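Local coordinates for muramoyltetrapeptide carboxypeptidase (Oxalobacter formigenes OXCC13, PDB 6UUK), which probably acts as a serine-type LD-carboxypeptidase of the peptidase S66 family, trimming muramoyl tetrapeptides, at residues Gly240-Glu246 / Gln271-Gly277; Leu259-Glu264 / Trp299-Leu304. All blocks are in the same frame, centred on the assembly; numbering follows the deposited sequence.

Contact 1 (Gly240-Glu246 / Gln271-Gly277); sequences GGILFVE and QKALVLG
Val-275 bonds to strand 242-246 through both its N-H and its C=O: its N donates to Leu-243 O at 2.7 Å, nearly straight (169°), and its O receives the N of Val-245. Leu-243 N to Ala-273 O and Gly-277 N to Val-245 O continue this parallel pairing. Here packing is tight. On one face Val-275 CG2 meets Ile-242 CG2 at 3.7 Å, and its CB lies 4.0 Å from Phe-244 CB; the phenyl ring leads away from strand 273-277. On the other face Leu-243 CD2 and Leu-274 CD1 stand 4.2 Å apart. Solvent reaches the contact at Lys-272 and Gly-240, where the extended lysine chain passes with CE 3.3 Å from Gly-240 O and its ammonium bonds to Glu-215 O. Gln-271, bent at chi2 (-57°), folds back so that OE1 accepts a hydrogen bond from Trp-219 NE1 and a weak one from Gly-241 N (3.1 Å), while NE2 binds Ile-238 O. Replacing Gln-271 with an alanine would probably leave the Trp-219 indole N-H without this acceptor and Gly-241 less firmly held. Segment 240-246 ends at Glu-246, predicted to belong to the charge relay. The strands form a beta-alpha-beta unit connected by helix 252-264; strand 213-222 flanks 242-248, Leu-331 of strand 328-333 packs against Ile-242 and Val-275, and helix 293-303 lies against Leu-274 and Leu-276.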
ATOM      1  N   GLY B 240      -5.294  15.862  16.102  1.00 20.34           N
ATOM      2  CA  GLY B 240      -5.006  17.270  15.893  1.00 19.44           C
ATOM      3  C   GLY B 240      -3.544  17.583  15.657  1.00 18.00           C
ATOM      4  O   GLY B 240      -3.048  18.609  16.140  1.00 14.58           O
ATOM      5  N   GLY B 241      -2.837  16.723  14.924  1.00 20.09           N
ATOM      6  CA  GLY B 241      -1.440  16.932  14.625  1.00 18.69           C
ATOM      7  C   GLY B 241      -1.217  17.424  13.201  1.00 16.82           C
ATOM      8  O   GLY B 241      -2.142  17.630  12.420  1.00 18.10           O
ATOM      9  N   ILE B 242       0.058  17.614  12.876  1.00 18.51           N
ATOM     10  CA  ILE B 242       0.485  18.048  11.551  1.00 19.07           C
ATOM     11  C   ILE B 242       1.183  16.866  10.892  1.00 17.67           C
ATOM     12  O   ILE B 242       2.283  16.474  11.301  1.00 18.81           O
ATOM     13  CB  ILE B 242       1.402  19.276  11.620  1.00 17.77           C
ATOM     14  CG1 ILE B 242       0.727  20.396  12.416  1.00 12.60           C
ATOM     15  CG2 ILE B 242       1.754  19.759  10.223  1.00 12.96           C
ATOM     16  CD1 ILE B 242       1.554  21.659  12.519  1.00 18.34           C
ATOM     17  N   LEU B 243       0.546  16.295   9.875  1.00 15.63           N
ATOM     18  CA  LEU B 243       1.026  15.087   9.219  1.00 17.47           C
ATOM     19  C   LEU B 243       1.777  15.448   7.944  1.00 12.62           C
ATOM     20  O   LEU B 243       1.298  16.259   7.144  1.00 19.89           O
ATOM     21  CB  LEU B 243      -0.141  14.150   8.899  1.00 19.34           C
ATOM     22  CG  LEU B 243       0.189  12.815   8.229  1.00 15.65           C
ATOM     23  CD1 LEU B 243       0.993  11.927   9.160  1.00 14.69           C
ATOM     24  CD2 LEU B 243      -1.083  12.113   7.785  1.00 18.40           C
ATOM     25  N   PHE B 244       2.950  14.845   7.757  1.00 18.67           N
ATOM     26  CA  PHE B 244       3.752  15.036   6.559  1.00 12.43           C
ATOM     27  C   PHE B 244       4.044  13.689   5.912  1.00 13.26           C
ATOM     28  O   PHE B 244       4.226  12.679   6.598  1.00 12.59           O
ATOM     29  CB  PHE B 244       5.069  15.770   6.871  1.00 17.31           C
ATOM     30  CG  PHE B 244       6.032  14.975   7.709  1.00 16.16           C
ATOM     31  CD1 PHE B 244       5.940  14.984   9.091  1.00 16.92           C
ATOM     32  CD2 PHE B 244       7.040  14.232   7.115  1.00 12.84           C
ATOM     33  CE1 PHE B 244       6.829  14.258   9.864  1.00 14.37           C
ATOM     34  CE2 PHE B 244       7.929  13.503   7.882  1.00 12.65           C
ATOM     35  CZ  PHE B 244       7.824  13.517   9.258  1.00 14.56           C
ATOM     36  N   VAL B 245       4.082  13.681   4.576  1.00 21.69           N
ATOM     37  CA  VAL B 245       4.294  12.463   3.804  1.00 15.51           C
ATOM     38  C   VAL B 245       5.256  12.746   2.658  1.00 14.63           C
ATOM     39  O   VAL B 245       5.449  13.891   2.241  1.00 16.17           O
ATOM     40  CB  VAL B 245       2.974  11.881   3.249  1.00 20.18           C
ATOM     41  CG1 VAL B 245       2.091  11.377   4.378  1.00 12.85           C
ATOM     42  CG2 VAL B 245       2.242  12.925   2.419  1.00 15.30           C
ATOM     43  N   GLU B 246       5.862  11.674   2.149  1.00 16.91           N
ATOM     44  CA  GLU B 246       6.745  11.739   0.993  1.00 17.21           C
ATOM     45  C   GLU B 246       6.880  10.337   0.415  1.00 16.53           C
ATOM     46  O   GLU B 246       6.581   9.344   1.082  1.00 19.97           O
ATOM     47  CB  GLU B 246       8.118  12.320   1.357  1.00 17.37           C
ATOM     48  CG  GLU B 246       8.833  11.623   2.511  1.00 14.03           C
ATOM     49  CD  GLU B 246       9.526  10.338   2.093  1.00 16.62           C
ATOM     50  OE1 GLU B 246       9.575   9.395   2.910  1.00 26.18           O
ATOM     51  OE2 GLU B 246      10.017  10.271   0.947  1.00 17.52           O
ATOM     52  N   GLN B 271      -6.396  15.319  11.845  1.00 20.63           N
ATOM     53  CA  GLN B 271      -5.227  16.183  11.843  1.00 17.14           C
ATOM     54  C   GLN B 271      -5.627  17.630  11.557  1.00 17.49           C
ATOM     55  O   GLN B 271      -6.739  17.924  11.109  1.00 26.73           O
ATOM     56  CB  GLN B 271      -4.207  15.697  10.815  1.00 19.64           C
ATOM     57  CG  GLN B 271      -3.931  14.201  10.880  1.00 17.91           C
ATOM     58  CD  GLN B 271      -3.455  13.753  12.247  1.00 14.96           C
ATOM     59  OE1 GLN B 271      -2.642  14.421  12.886  1.00 17.83           O
ATOM     60  NE2 GLN B 271      -3.966  12.617  12.707  1.00 20.32           N
ATOM     61  N   LYS B 272      -4.696  18.544  11.826  1.00 18.30           N
ATOM     62  CA  LYS B 272      -4.938  19.963  11.593  1.00 22.22           C
ATOM     63  C   LYS B 272      -4.512  20.414  10.204  1.00 18.29           C
ATOM     64  O   LYS B 272      -5.107  21.351   9.658  1.00 15.97           O
ATOM     65  CB  LYS B 272      -4.213  20.804  12.649  1.00 20.93           C
ATOM     66  CG  LYS B 272      -4.772  20.651  14.054  1.00 22.93           C
ATOM     67  CD  LYS B 272      -4.050  21.553  15.043  1.00 23.93           C
ATOM     68  CE  LYS B 272      -4.651  21.438  16.436  1.00 18.72           C
ATOM     69  NZ  LYS B 272      -3.928  22.280  17.428  1.00 17.67           N
ATOM     70  N   ALA B 273      -3.503  19.773   9.620  1.00 19.45           N
ATOM     71  CA  ALA B 273      -3.038  20.133   8.288  1.00 18.03           C
ATOM     72  C   ALA B 273      -2.223  18.982   7.721  1.00 17.98           C
ATOM     73  O   ALA B 273      -1.599  18.219   8.464  1.00 15.77           O
ATOM     74  CB  ALA B 273      -2.202  21.418   8.307  1.00 18.31           C
ATOM     75  N   LEU B 274      -2.240  18.866   6.396  1.00 17.22           N
ATOM     76  CA  LEU B 274      -1.474  17.857   5.674  1.00 15.46           C
ATOM     77  C   LEU B 274      -0.344  18.548   4.925  1.00 13.38           C
ATOM     78  O   LEU B 274      -0.589  19.473   4.143  1.00 11.34           O
ATOM     79  CB  LEU B 274      -2.365  17.078   4.708  1.00 14.51           C
ATOM     80  CG  LEU B 274      -1.660  16.058   3.811  1.00 13.76           C
ATOM     81  CD1 LEU B 274      -1.024  14.953   4.642  1.00 15.85           C
ATOM     82  CD2 LEU B 274      -2.623  15.478   2.786  1.00 13.33           C
ATOM     83  N   VAL B 275       0.886  18.102   5.165  1.00 21.36           N
ATOM     84  CA  VAL B 275       2.073  18.672   4.539  1.00 13.54           C
ATOM     85  C   VAL B 275       2.632  17.653   3.557  1.00 16.98           C
ATOM     86  O   VAL B 275       2.833  16.484   3.909  1.00 16.95           O
ATOM     87  CB  VAL B 275       3.127  19.071   5.585  1.00  9.82           C
ATOM     88  CG1 VAL B 275       4.297  19.771   4.916  1.00 16.12           C
ATOM     89  CG2 VAL B 275       2.505  19.964   6.644  1.00 17.07           C
ATOM     90  N   LEU B 276       2.880  18.093   2.326  1.00 17.08           N
ATOM     91  CA  LEU B 276       3.383  17.226   1.268  1.00 14.31           C
ATOM     92  C   LEU B 276       4.872  17.475   1.075  1.00 15.25           C
ATOM     93  O   LEU B 276       5.286  18.601   0.774  1.00 13.90           O
ATOM     94  CB  LEU B 276       2.624  17.463  -0.038  1.00 14.79           C
ATOM     95  CG  LEU B 276       1.468  16.511  -0.351  1.00 13.15           C
ATOM     96  CD1 LEU B 276       0.467  16.467   0.791  1.00 18.25           C
ATOM     97  CD2 LEU B 276       0.783  16.913  -1.648  1.00 13.59           C
ATOM     98  N   GLY B 277       5.673  16.426   1.248  1.00 21.08           N
ATOM     99  CA  GLY B 277       7.103  16.498   1.017  1.00 20.51           C
ATOM    100  C   GLY B 277       7.451  16.300  -0.441  1.00 17.35           C
ATOM    101  O   GLY B 277       6.666  16.616  -1.344  1.00 16.95           O
TER

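Contact 2 (Leu259-Glu264 / Trp299-Leu304); sequences LLQLDE and WLRSRL
Arg-303 leaves its helix with CG opposite the backbone N (chi1 160°) and then bends at chi2 and chi3, which carries its guanidinium across to the acidic end of helix 259-264. Asp-263, its own CG also trans to N, points a carboxylate at the same place. NH1 serves both acids through weak, long salt-bridge hydrogen bonds: Asp-263 OD2 lies 3.4 Å from Arg-303 NH1, at the guanidinium edge, and Glu-264 OE2 is equally far from that nitrogen. The flat groups are turned differently, the Glu-264 carboxylate standing almost perpendicular to the guanidinium plane (87°) and that of Asp-263 at 50°. One guanidinium face carries Trp-299 CH2, near its rim. Leu-260 CD2 meets the indole at its edge, 3.8 Å from Trp-299 CZ3. Further inside, Leu-259 CD1 touches Leu-300 CD2 at 3.7 Å, the two side chains crossing at about a right angle, and Leu-304 CD2 rests 3.5 Å from Asp-263 OD1. The polar outer end continues into the dimer: Glu-264 OE1 binds Trp-234 NE1 of the second subunit, and Trp-299 NE1 donates a hydrogen bond to Asp-101 OD2 of that subunit while its ring makes a cation-pi contact with Arg-131 there. The two helix segments run almost parallel, but their axes stay 12.1 Å from each other, bridged by side chains alone. Such side-by-side helices, each connecting parallel strands, are characteristic of an alpha/beta layer; here they lie on one side of the C-terminal domain sheet and take part in the subunit interface.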
ATOM      1  N   LEU B 259      -3.282   8.095  -0.124  1.00 20.12           N
ATOM      2  CA  LEU B 259      -3.874   9.186   0.640  1.00 17.33           C
ATOM      3  C   LEU B 259      -5.356   8.947   0.896  1.00 19.03           C
ATOM      4  O   LEU B 259      -5.888   9.399   1.916  1.00 15.73           O
ATOM      5  CB  LEU B 259      -3.666  10.516  -0.084  1.00 16.68           C
ATOM      6  CG  LEU B 259      -2.250  11.094  -0.054  1.00 18.53           C
ATOM      7  CD1 LEU B 259      -2.167  12.357  -0.896  1.00 21.56           C
ATOM      8  CD2 LEU B 259      -1.809  11.369   1.375  1.00 27.37           C
ATOM      9  N   LEU B 260      -6.036   8.243  -0.011  1.00 22.08           N
ATOM     10  CA  LEU B 260      -7.433   7.898   0.224  1.00 18.30           C
ATOM     11  C   LEU B 260      -7.573   6.837   1.307  1.00 18.23           C
ATOM     12  O   LEU B 260      -8.566   6.835   2.043  1.00 20.41           O
ATOM     13  CB  LEU B 260      -8.091   7.424  -1.072  1.00 24.86           C
ATOM     14  CG  LEU B 260      -8.501   8.518  -2.060  1.00 23.85           C
ATOM     15  CD1 LEU B 260      -9.170   7.914  -3.285  1.00 15.92           C
ATOM     16  CD2 LEU B 260      -9.419   9.528  -1.388  1.00 31.30           C
ATOM     17  N   GLN B 261      -6.599   5.929   1.419  1.00 18.48           N
ATOM     18  CA  GLN B 261      -6.633   4.951   2.500  1.00 17.96           C
ATOM     19  C   GLN B 261      -6.491   5.633   3.853  1.00 19.62           C
ATOM     20  O   GLN B 261      -7.190   5.283   4.811  1.00 19.53           O
ATOM     21  CB  GLN B 261      -5.533   3.907   2.308  1.00 23.24           C
ATOM     22  CG  GLN B 261      -5.513   2.834   3.386  1.00 23.00           C
ATOM     23  CD  GLN B 261      -4.487   1.753   3.116  1.00 17.73           C
ATOM     24  OE1 GLN B 261      -3.569   1.937   2.317  1.00 18.56           O
ATOM     25  NE2 GLN B 261      -4.639   0.614   3.780  1.00 28.33           N
ATOM     26  N   LEU B 262      -5.592   6.614   3.951  1.00 18.34           N
ATOM     27  CA  LEU B 262      -5.478   7.395   5.176  1.00 16.75           C
ATOM     28  C   LEU B 262      -6.700   8.269   5.418  1.00 19.03           C
ATOM     29  O   LEU B 262      -6.954   8.651   6.565  1.00 22.09           O
ATOM     30  CB  LEU B 262      -4.221   8.264   5.135  1.00 16.43           C
ATOM     31  CG  LEU B 262      -2.907   7.521   4.886  1.00 18.79           C
ATOM     32  CD1 LEU B 262      -1.731   8.486   4.882  1.00 12.92           C
ATOM     33  CD2 LEU B 262      -2.703   6.422   5.919  1.00 19.54           C
ATOM     34  N   ASP B 263      -7.458   8.598   4.371  1.00 19.00           N
ATOM     35  CA  ASP B 263      -8.671   9.383   4.559  1.00 15.52           C
ATOM     36  C   ASP B 263      -9.864   8.497   4.906  1.00 21.27           C
ATOM     37  O   ASP B 263     -10.649   8.834   5.799  1.00 24.44           O
ATOM     38  CB  ASP B 263      -8.956  10.215   3.310  1.00 21.17           C
ATOM     39  CG  ASP B 263     -10.235  11.019   3.425  1.00 30.12           C
ATOM     40  OD1 ASP B 263     -10.288  11.950   4.260  1.00 26.75           O
ATOM     41  OD2 ASP B 263     -11.190  10.720   2.677  1.00 31.94           O
ATOM     42  N   GLU B 264     -10.010   7.362   4.220  1.00 22.92           N
ATOM     43  CA  GLU B 264     -11.105   6.446   4.526  1.00 21.81           C
ATOM     44  C   GLU B 264     -10.938   5.808   5.901  1.00 21.06           C
ATOM     45  O   GLU B 264     -11.933   5.558   6.592  1.00 24.05           O
ATOM     46  CB  GLU B 264     -11.210   5.366   3.447  1.00 26.65           C
ATOM     47  CG  GLU B 264     -11.650   5.895   2.091  1.00 28.06           C
ATOM     48  CD  GLU B 264     -13.080   6.403   2.099  1.00 27.46           C
ATOM     49  OE1 GLU B 264     -13.876   5.928   2.936  1.00 28.75           O
ATOM     50  OE2 GLU B 264     -13.407   7.278   1.271  1.00 23.58           O
ATOM     51  N   TRP B 299      -7.853  17.803  -6.672  1.00 23.02           N
ATOM     52  CA  TRP B 299      -8.883  16.855  -6.264  1.00 22.55           C
ATOM     53  C   TRP B 299      -8.736  16.474  -4.797  1.00 22.41           C
ATOM     54  O   TRP B 299      -9.737  16.208  -4.123  1.00 21.48           O
ATOM     55  CB  TRP B 299      -8.831  15.607  -7.145  1.00 16.90           C
ATOM     56  CG  TRP B 299      -9.979  14.669  -6.927  1.00 15.58           C
ATOM     57  CD1 TRP B 299     -11.154  14.638  -7.619  1.00 15.39           C
ATOM     58  CD2 TRP B 299     -10.064  13.625  -5.948  1.00 17.31           C
ATOM     59  NE1 TRP B 299     -11.965  13.641  -7.133  1.00 22.07           N
ATOM     60  CE2 TRP B 299     -11.319  13.005  -6.107  1.00 20.71           C
ATOM     61  CE3 TRP B 299      -9.201  13.157  -4.952  1.00 18.02           C
ATOM     62  CZ2 TRP B 299     -11.731  11.940  -5.308  1.00 17.94           C
ATOM     63  CZ3 TRP B 299      -9.612  12.100  -4.161  1.00 19.20           C
ATOM     64  CH2 TRP B 299     -10.865  11.503  -4.344  1.00 17.87           C
ATOM     65  N   LEU B 300      -7.501  16.441  -4.290  1.00 21.40           N
ATOM     66  CA  LEU B 300      -7.284  16.118  -2.885  1.00 22.93           C
ATOM     67  C   LEU B 300      -7.809  17.225  -1.979  1.00 21.37           C
ATOM     68  O   LEU B 300      -8.475  16.950  -0.974  1.00 22.79           O
ATOM     69  CB  LEU B 300      -5.797  15.876  -2.629  1.00 22.03           C
ATOM     70  CG  LEU B 300      -5.407  15.439  -1.216  1.00 28.71           C
ATOM     71  CD1 LEU B 300      -5.836  14.002  -0.961  1.00 29.35           C
ATOM     72  CD2 LEU B 300      -3.912  15.608  -0.993  1.00 28.67           C
ATOM     73  N   ARG B 301      -7.521  18.484  -2.321  1.00 23.78           N
ATOM     74  CA  ARG B 301      -7.983  19.598  -1.500  1.00 18.25           C
ATOM     75  C   ARG B 301      -9.498  19.750  -1.554  1.00 15.82           C
ATOM     76  O   ARG B 301     -10.104  20.225  -0.588  1.00 18.88           O
ATOM     77  CB  ARG B 301      -7.294  20.889  -1.942  1.00 15.57           C
ATOM     78  CG  ARG B 301      -5.814  20.937  -1.595  1.00 13.22           C
ATOM     79  CD  ARG B 301      -5.105  22.081  -2.299  1.00 17.77           C
ATOM     80  NE  ARG B 301      -3.725  22.222  -1.844  1.00 10.72           N
ATOM     81  CZ  ARG B 301      -2.823  23.008  -2.422  1.00 12.30           C
ATOM     82  NH1 ARG B 301      -3.150  23.722  -3.490  1.00 18.30           N
ATOM     83  NH2 ARG B 301      -1.591  23.075  -1.936  1.00 10.18           N
ATOM     84  N   SER B 302     -10.124  19.354  -2.665  1.00 23.36           N
ATOM     85  CA  SER B 302     -11.581  19.376  -2.730  1.00 17.44           C
ATOM     86  C   SER B 302     -12.194  18.257  -1.899  1.00 17.49           C
ATOM     87  O   SER B 302     -13.274  18.431  -1.326  1.00 20.54           O
ATOM     88  CB  SER B 302     -12.046  19.275  -4.183  1.00 26.74           C
ATOM     89  OG  SER B 302     -11.589  20.380  -4.944  1.00 29.78           O
ATOM     90  N   ARG B 303     -11.519  17.108  -1.817  1.00 20.91           N
ATOM     91  CA  ARG B 303     -12.026  15.994  -1.025  1.00 17.99           C
ATOM     92  C   ARG B 303     -11.736  16.186   0.460  1.00 22.96           C
ATOM     93  O   ARG B 303     -12.631  16.033   1.299  1.00 21.60           O
ATOM     94  CB  ARG B 303     -11.421  14.679  -1.523  1.00 17.99           C
ATOM     95  CG  ARG B 303     -11.475  13.538  -0.512  1.00 20.13           C
ATOM     96  CD  ARG B 303     -12.903  13.092  -0.231  1.00 29.21           C
ATOM     97  NE  ARG B 303     -13.442  12.262  -1.304  1.00 32.06           N
ATOM     98  CZ  ARG B 303     -13.399  10.933  -1.310  1.00 28.63           C
ATOM     99  NH1 ARG B 303     -12.843  10.282  -0.298  1.00 25.77           N
ATOM    100  NH2 ARG B 303     -13.915  10.255  -2.326  1.00 36.89           N
ATOM    101  N   LEU B 304     -10.494  16.519   0.801  1.00 21.66           N
ATOM    102  CA  LEU B 304     -10.108  16.621   2.200  1.00 23.21           C
ATOM    103  C   LEU B 304     -10.750  17.836   2.861  1.00 20.85           C
ATOM    104  O   LEU B 304     -11.041  18.847   2.215  1.00 18.58           O
ATOM    105  CB  LEU B 304      -8.588  16.704   2.334  1.00 22.65           C
ATOM    106  CG  LEU B 304      -7.783  15.489   1.875  1.00 19.36           C
ATOM    107  CD1 LEU B 304      -6.341  15.601   2.350  1.00 16.06           C
ATOM    108  CD2 LEU B 304      -8.420  14.198   2.366  1.00 10.03           C
TER

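How the contacts relate
Along the chain the contacts interleave: strand 242-248, helix 252-264, strand 273-280, helix 293-303. Contact 1 pairs the two strands and contact 2 the two helices, all within the LD-carboxypeptidase C-terminal domain, with contact centres about 12 Å apart. The layers meet at Leu-274, whose CD2 lies 3.7 Å from Leu-304 CD1 and 4.0 Å from Leu-300 CD2. Contact 1 is the more central and ends at Glu-246, the predicted charge-relay residue, whose side chain is about 3 Å from that of His-316; the centre of contact 2 lies about 21 Å from the chain's centre, and it faces the second subunit. One alpha/beta unit thus joins the probable catalytic site to the dimer interface.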